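Local coordinates for FLAP endonuclease-1 protein (Methanocaldococcus jannaschii, PDB 1A76) that cleaves 5'-flap structures and trims DNA from 5' ends during DNA replication and repair, probably with the help of two bound metal ions, at residues Gln156-Ala161 with Leu177-Pro182; Thr74-Phe79 with Tyr274-Lys279. One frame throughout, in Å; residues are numbered along the deposited sequence.

Interaction 1: Gln156-Ala161 with Leu177-Pro182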
loop_
_atom_site.group_PDB
_atom_site.type_symbol
_atom_site.label_atom_id
_atom_site.label_comp_id
_atom_site.label_asym_id
_atom_site.label_seq_id
_atom_site.Cartn_x
_atom_site.Cartn_y
_atom_site.Cartn_z
ATOM N N GLN A 156 8.283 4.072 -0.859
ATOM C CA GLN A 156 9.362 3.186 -1.284
ATOM C C GLN A 156 9.039 2.594 -2.651
ATOM O O GLN A 156 9.903 2.508 -3.523
ATOM C CB GLN A 156 9.565 2.054 -0.270
ATOM C CG GLN A 156 10.558 0.992 -0.725
ATOM C CD GLN A 156 11.990 1.510 -0.812
ATOM O OE1 GLN A 156 12.379 2.424 -0.081
ATOM N NE2 GLN A 156 12.778 0.921 -1.705
ATOM N N ALA A 157 7.788 2.195 -2.841
ATOM C CA ALA A 157 7.361 1.602 -4.110
ATOM C C ALA A 157 7.458 2.620 -5.236
ATOM O O ALA A 157 7.856 2.286 -6.364
ATOM C CB ALA A 157 5.927 1.082 -3.992
ATOM N N SER A 158 7.083 3.862 -4.938
ATOM C CA SER A 158 7.144 4.906 -5.950
ATOM C C SER A 158 8.591 5.121 -6.386
ATOM O O SER A 158 8.882 5.211 -7.587
ATOM C CB SER A 158 6.549 6.212 -5.409
ATOM O OG SER A 158 5.213 6.007 -4.973
ATOM N N TYR A 159 9.497 5.195 -5.412
ATOM C CA TYR A 159 10.925 5.385 -5.694
ATOM C C TYR A 159 11.468 4.276 -6.602
ATOM O O TYR A 159 12.239 4.534 -7.537
ATOM C CB TYR A 159 11.717 5.412 -4.378
ATOM C CG TYR A 159 13.220 5.297 -4.523
ATOM C CD1 TYR A 159 13.970 6.345 -5.062
ATOM C CD2 TYR A 159 13.906 4.165 -4.058
ATOM C CE1 TYR A 159 15.371 6.278 -5.128
ATOM C CE2 TYR A 159 15.310 4.088 -4.119
ATOM C CZ TYR A 159 16.029 5.152 -4.653
ATOM O OH TYR A 159 17.402 5.105 -4.719
ATOM N N MET A 160 11.073 3.038 -6.324
ATOM C CA MET A 160 11.534 1.903 -7.131
ATOM C C MET A 160 11.019 2.019 -8.568
ATOM O O MET A 160 11.697 1.642 -9.536
ATOM C CB MET A 160 11.058 0.591 -6.507
ATOM C CG MET A 160 11.689 0.302 -5.134
ATOM S SD MET A 160 10.750 -0.817 -4.059
ATOM C CE MET A 160 11.059 -2.393 -4.830
ATOM N N ALA A 161 9.809 2.541 -8.706
ATOM C CA ALA A 161 9.217 2.700 -10.029
ATOM C C ALA A 161 9.902 3.857 -10.739
ATOM O O ALA A 161 10.217 3.772 -11.922
ATOM C CB ALA A 161 7.717 2.956 -9.909
ATOM N N LEU A 177 1.142 8.572 -6.909
ATOM C CA LEU A 177 1.385 9.605 -7.901
ATOM C C LEU A 177 2.033 10.816 -7.228
ATOM O O LEU A 177 2.907 11.465 -7.800
ATOM C CB LEU A 177 0.058 10.018 -8.556
ATOM C CG LEU A 177 -0.652 8.942 -9.393
ATOM C CD1 LEU A 177 -2.016 9.443 -9.837
ATOM C CD2 LEU A 177 0.207 8.578 -10.619
ATOM N N LEU A 178 1.601 11.104 -6.004
ATOM C CA LEU A 178 2.127 12.238 -5.241
ATOM C C LEU A 178 3.611 12.096 -4.903
ATOM O O LEU A 178 4.304 13.101 -4.679
ATOM C CB LEU A 178 1.309 12.428 -3.961
ATOM C CG LEU A 178 -0.145 12.837 -4.206
ATOM C CD1 LEU A 178 -0.866 13.000 -2.883
ATOM C CD2 LEU A 178 -0.178 14.136 -4.990
ATOM N N TYR A 179 4.099 10.854 -4.874
ATOM C CA TYR A 179 5.513 10.607 -4.585
ATOM C C TYR A 179 6.310 10.527 -5.877
ATOM O O TYR A 179 7.483 10.157 -5.880
ATOM C CB TYR A 179 5.704 9.304 -3.802
ATOM C CG TYR A 179 5.164 9.357 -2.398
ATOM C CD1 TYR A 179 3.848 9.002 -2.136
ATOM C CD2 TYR A 179 5.974 9.753 -1.329
ATOM C CE1 TYR A 179 3.339 9.039 -0.859
ATOM C CE2 TYR A 179 5.466 9.791 -0.028
ATOM C CZ TYR A 179 4.143 9.435 0.192
ATOM O OH TYR A 179 3.590 9.501 1.452
ATOM N N GLY A 180 5.678 10.887 -6.982
ATOM C CA GLY A 180 6.386 10.849 -8.243
ATOM C C GLY A 180 6.350 9.512 -8.966
ATOM O O GLY A 180 7.106 9.317 -9.918
ATOM N N ALA A 181 5.510 8.581 -8.517
ATOM C CA ALA A 181 5.418 7.290 -9.205
ATOM C C ALA A 181 4.998 7.568 -10.653
ATOM O O ALA A 181 3.958 8.184 -10.895
ATOM C CB ALA A 181 4.392 6.407 -8.540
ATOM N N PRO A 182 5.780 7.089 -11.632
ATOM C CA PRO A 182 5.409 7.347 -13.030
ATOM C C PRO A 182 4.125 6.637 -13.436
ATOM O O PRO A 182 3.355 7.137 -14.251
ATOM C CB PRO A 182 6.620 6.854 -13.833
ATOM C CG PRO A 182 7.684 6.563 -12.824
ATOM C CD PRO A 182 7.002 6.274 -11.533
#

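Interaction 2: Thr74-Phe79 with Tyr274-Lys279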
loop_
_atom_site.group_PDB
_atom_site.type_symbol
_atom_site.label_atom_id
_atom_site.label_comp_id
_atom_site.label_asym_id
_atom_site.label_seq_id
_atom_site.Cartn_x
_atom_site.Cartn_y
_atom_site.Cartn_z
ATOM N N THR A 74 5.911 -9.942 -12.681
ATOM C CA THR A 74 6.812 -10.222 -11.567
ATOM C C THR A 74 6.668 -9.154 -10.491
ATOM O O THR A 74 7.062 -8.000 -10.687
ATOM C CB THR A 74 8.268 -10.269 -12.049
ATOM O OG1 THR A 74 8.429 -11.377 -12.936
ATOM C CG2 THR A 74 9.215 -10.424 -10.881
ATOM N N PRO A 75 6.086 -9.525 -9.339
ATOM C CA PRO A 75 5.910 -8.553 -8.268
ATOM C C PRO A 75 6.962 -8.599 -7.163
ATOM O O PRO A 75 7.613 -9.625 -6.910
ATOM C CB PRO A 75 4.532 -8.906 -7.724
ATOM C CG PRO A 75 4.488 -10.441 -7.868
ATOM C CD PRO A 75 5.485 -10.821 -8.968
ATOM N N ILE A 76 7.134 -7.453 -6.523
ATOM C CA ILE A 76 8.022 -7.340 -5.390
ATOM C C ILE A 76 7.116 -6.644 -4.380
ATOM O O ILE A 76 6.527 -5.600 -4.677
ATOM C CB ILE A 76 9.288 -6.491 -5.697
ATOM C CG1 ILE A 76 10.108 -6.336 -4.416
ATOM C CG2 ILE A 76 8.898 -5.135 -6.285
ATOM C CD1 ILE A 76 11.610 -6.392 -4.621
ATOM N N TRP A 77 6.976 -7.245 -3.203
ATOM C CA TRP A 77 6.118 -6.699 -2.167
ATOM C C TRP A 77 6.837 -5.652 -1.321
ATOM O O TRP A 77 7.979 -5.843 -0.897
ATOM C CB TRP A 77 5.598 -7.837 -1.277
ATOM C CG TRP A 77 4.523 -8.639 -1.936
ATOM C CD1 TRP A 77 4.668 -9.516 -2.979
ATOM C CD2 TRP A 77 3.125 -8.618 -1.622
ATOM N NE1 TRP A 77 3.448 -10.036 -3.328
ATOM C CE2 TRP A 77 2.484 -9.506 -2.513
ATOM C CE3 TRP A 77 2.350 -7.934 -0.672
ATOM C CZ2 TRP A 77 1.099 -9.731 -2.484
ATOM C CZ3 TRP A 77 0.978 -8.153 -0.645
ATOM C CH2 TRP A 77 0.365 -9.048 -1.545
ATOM N N VAL A 78 6.161 -4.538 -1.083
ATOM C CA VAL A 78 6.735 -3.466 -0.289
ATOM C C VAL A 78 5.914 -3.221 0.964
ATOM O O VAL A 78 4.722 -2.888 0.903
ATOM C CB VAL A 78 6.826 -2.160 -1.098
ATOM C CG1 VAL A 78 7.649 -1.148 -0.343
ATOM C CG2 VAL A 78 7.457 -2.423 -2.442
ATOM N N PHE A 79 6.564 -3.380 2.114
ATOM C CA PHE A 79 5.896 -3.186 3.381
ATOM C C PHE A 79 6.323 -1.888 4.048
ATOM O O PHE A 79 7.331 -1.294 3.671
ATOM C CB PHE A 79 6.147 -4.401 4.269
ATOM C CG PHE A 79 5.493 -5.656 3.753
ATOM C CD1 PHE A 79 4.158 -5.943 4.063
ATOM C CD2 PHE A 79 6.197 -6.539 2.934
ATOM C CE1 PHE A 79 3.535 -7.089 3.565
ATOM C CE2 PHE A 79 5.588 -7.689 2.429
ATOM C CZ PHE A 79 4.255 -7.966 2.742
ATOM N N TYR A 274 17.449 -4.050 -1.610
ATOM C CA TYR A 274 16.407 -5.024 -1.911
ATOM C C TYR A 274 16.814 -5.771 -3.165
ATOM O O TYR A 274 17.787 -5.407 -3.821
ATOM C CB TYR A 274 15.053 -4.324 -2.124
ATOM C CG TYR A 274 15.063 -3.272 -3.213
ATOM C CD1 TYR A 274 15.126 -3.634 -4.560
ATOM C CD2 TYR A 274 15.023 -1.917 -2.898
ATOM C CE1 TYR A 274 15.151 -2.673 -5.562
ATOM C CE2 TYR A 274 15.046 -0.949 -3.893
ATOM C CZ TYR A 274 15.109 -1.330 -5.219
ATOM O OH TYR A 274 15.125 -0.370 -6.202
ATOM N N SER A 275 16.073 -6.818 -3.494
ATOM C CA SER A 275 16.345 -7.611 -4.683
ATOM C C SER A 275 15.028 -8.011 -5.317
ATOM O O SER A 275 14.052 -8.280 -4.627
ATOM C CB SER A 275 17.148 -8.867 -4.330
ATOM O OG SER A 275 17.486 -9.586 -5.498
ATOM N N LEU A 276 15.009 -8.041 -6.641
ATOM C CA LEU A 276 13.820 -8.403 -7.389
ATOM C C LEU A 276 13.872 -9.884 -7.764
ATOM O O LEU A 276 12.950 -10.413 -8.384
ATOM C CB LEU A 276 13.739 -7.542 -8.651
ATOM C CG LEU A 276 13.363 -6.068 -8.459
ATOM C CD1 LEU A 276 14.469 -5.349 -7.707
ATOM C CD2 LEU A 276 13.128 -5.418 -9.815
ATOM N N SER A 277 14.954 -10.547 -7.362
ATOM C CA SER A 277 15.161 -11.955 -7.652
ATOM C C SER A 277 14.131 -12.853 -6.981
ATOM O O SER A 277 13.767 -12.641 -5.827
ATOM C CB SER A 277 16.562 -12.386 -7.195
ATOM O OG SER A 277 17.566 -11.888 -8.059
ATOM N N LEU A 278 13.667 -13.854 -7.724
ATOM C CA LEU A 278 12.710 -14.828 -7.216
ATOM C C LEU A 278 13.482 -16.093 -6.849
ATOM O O LEU A 278 14.510 -16.398 -7.455
ATOM C CB LEU A 278 11.664 -15.162 -8.283
ATOM C CG LEU A 278 11.051 -13.968 -9.023
ATOM C CD1 LEU A 278 10.109 -14.467 -10.088
ATOM C CD2 LEU A 278 10.313 -13.064 -8.034
ATOM N N LYS A 279 12.985 -16.828 -5.866
ATOM C CA LYS A 279 13.621 -18.062 -5.423
ATOM C C LYS A 279 12.599 -19.188 -5.505
ATOM O O LYS A 279 11.397 -18.933 -5.493
ATOM C CB LYS A 279 14.096 -17.922 -3.972
ATOM C CG LYS A 279 14.878 -16.657 -3.691
ATOM C CD LYS A 279 15.500 -16.688 -2.297
ATOM C CE LYS A 279 17.027 -16.628 -2.360
ATOM N NZ LYS A 279 17.571 -15.232 -2.422
HETATM O O HOH W 1 10.700 -9.256 -8.003
#

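Interaction 1: Gln156-Ala161 with Leu177-Pro182
Ser158 and Tyr179 meet with much the same first torsion: OG of Ser158 and CG of Tyr179, the root of its ring, are each anti to their own carbonyl carbon (chi1 -57° and -68°). The Ser158 hydroxymethyl thereby sits against the Tyr179 CB methylene and the Ala181 CB methyl, its OG 3.5 Å from Tyr179 CB and 3.7 Å from Ala181 CB. These neighbours are apolar; the carbonyl oxygens of Glu154, one turn back in the helix, and of Ala176, just ahead of 177-182, both lie within hydrogen-bonding range of the buried OG, whose single hydrogen must be shared or alternate between them. CA of Ser158 and CA of Ala181 are 4.4 Å apart, a close approach that small side chains permit. Helix 153-162 is the connection of a beta-alpha-beta crossover in the PIN-like nuclease core, running between the parallel strands 146-148 and 168-170, and the loop packed on it leads into strand 183-186. Ala161, one turn on from Ser158, receives the ring of Pro182, with CD 3.8 Å from the Ala161 methyl CB. An alanine at Pro182, lacking CG and CD, would probably open a gap beside the Ala161 methyl and give the backbone there more freedom to turn. Tyr179 directs its ring away from the helix segment, beside the metal-binding Glu152 and Glu154, and against Phe265.

Interaction 2: Thr74-Phe79 with Tyr274-Lys279
Ile76 brings its terminal methyl unusually close to a main-chain carbonyl, with CD1 modelled 3.1 Å from Ser275 O. CG1 is anti to the backbone N, which sends the branch out toward the loop, but chi2 (142°) lies well off a staggered value; together with the too-short approach, this makes the position of CD1 doubtful. Its neighbouring contacts therefore hold only approximately: the methyl is placed 4.2 Å from CG of Leu276 and lies obliquely to the Tyr274 ring, 4.5 Å from CD1 of that ring. The phenol hydroxyl of Tyr274 is hydrogen-bonded to Asp165 OD2. At the start of the strand a second apolar pair forms: CG2 of Thr74 packs 4.0 Å from CD2 of Leu278, the two side chains crossing at a slant, and Leu278 also touches Pro145. Strand 74-79 is an inner strand of the mixed sheet of the PIN-like nuclease core, with 23-27 and 146-148 as its neighbours, and its backbone bonds to residues of or next to those strands, such as Val24, Ile26 and Pro145. Thr74 and Ile76 both point their CB atoms toward the 274-279 loop, which lies over one face of the sheet, while Trp77 and Phe79 pack against helix 28-38. Across the interface the polar link is a water that donates to Leu276 O at 2.6 Å and, at a longer 3.3 Å, to Pro75 O, bridging two carbonyls that could not bond each other. The loop itself is shaped by an ST turn in which Ser277 N donates to Ser275 OG (3.3 Å), a nearly straight bond of 162°.

The centres of interactions 1 and 2 are 16 Å apart, yet the two contacts touch through helix 153-162, whose other side rests on strand 74-79 and the 274-279 loop. Gln156 CG lies 3.6 Å from Val78 CG1, and Gln156 NE2 3.7 Å from Tyr274 CE2, while Met160 CE meets Ile76 CG2 at 3.8 Å. Along the chain, interaction 1 is nested within the long excursion closed by interaction 2. Both lie near the metal site. In interaction 1 the Tyr179 side chain is about 7 Å from a bound manganese ion. In interaction 2 the Ile76 side chain is about 10 Å from that of Asp27, a predicted metal ligand.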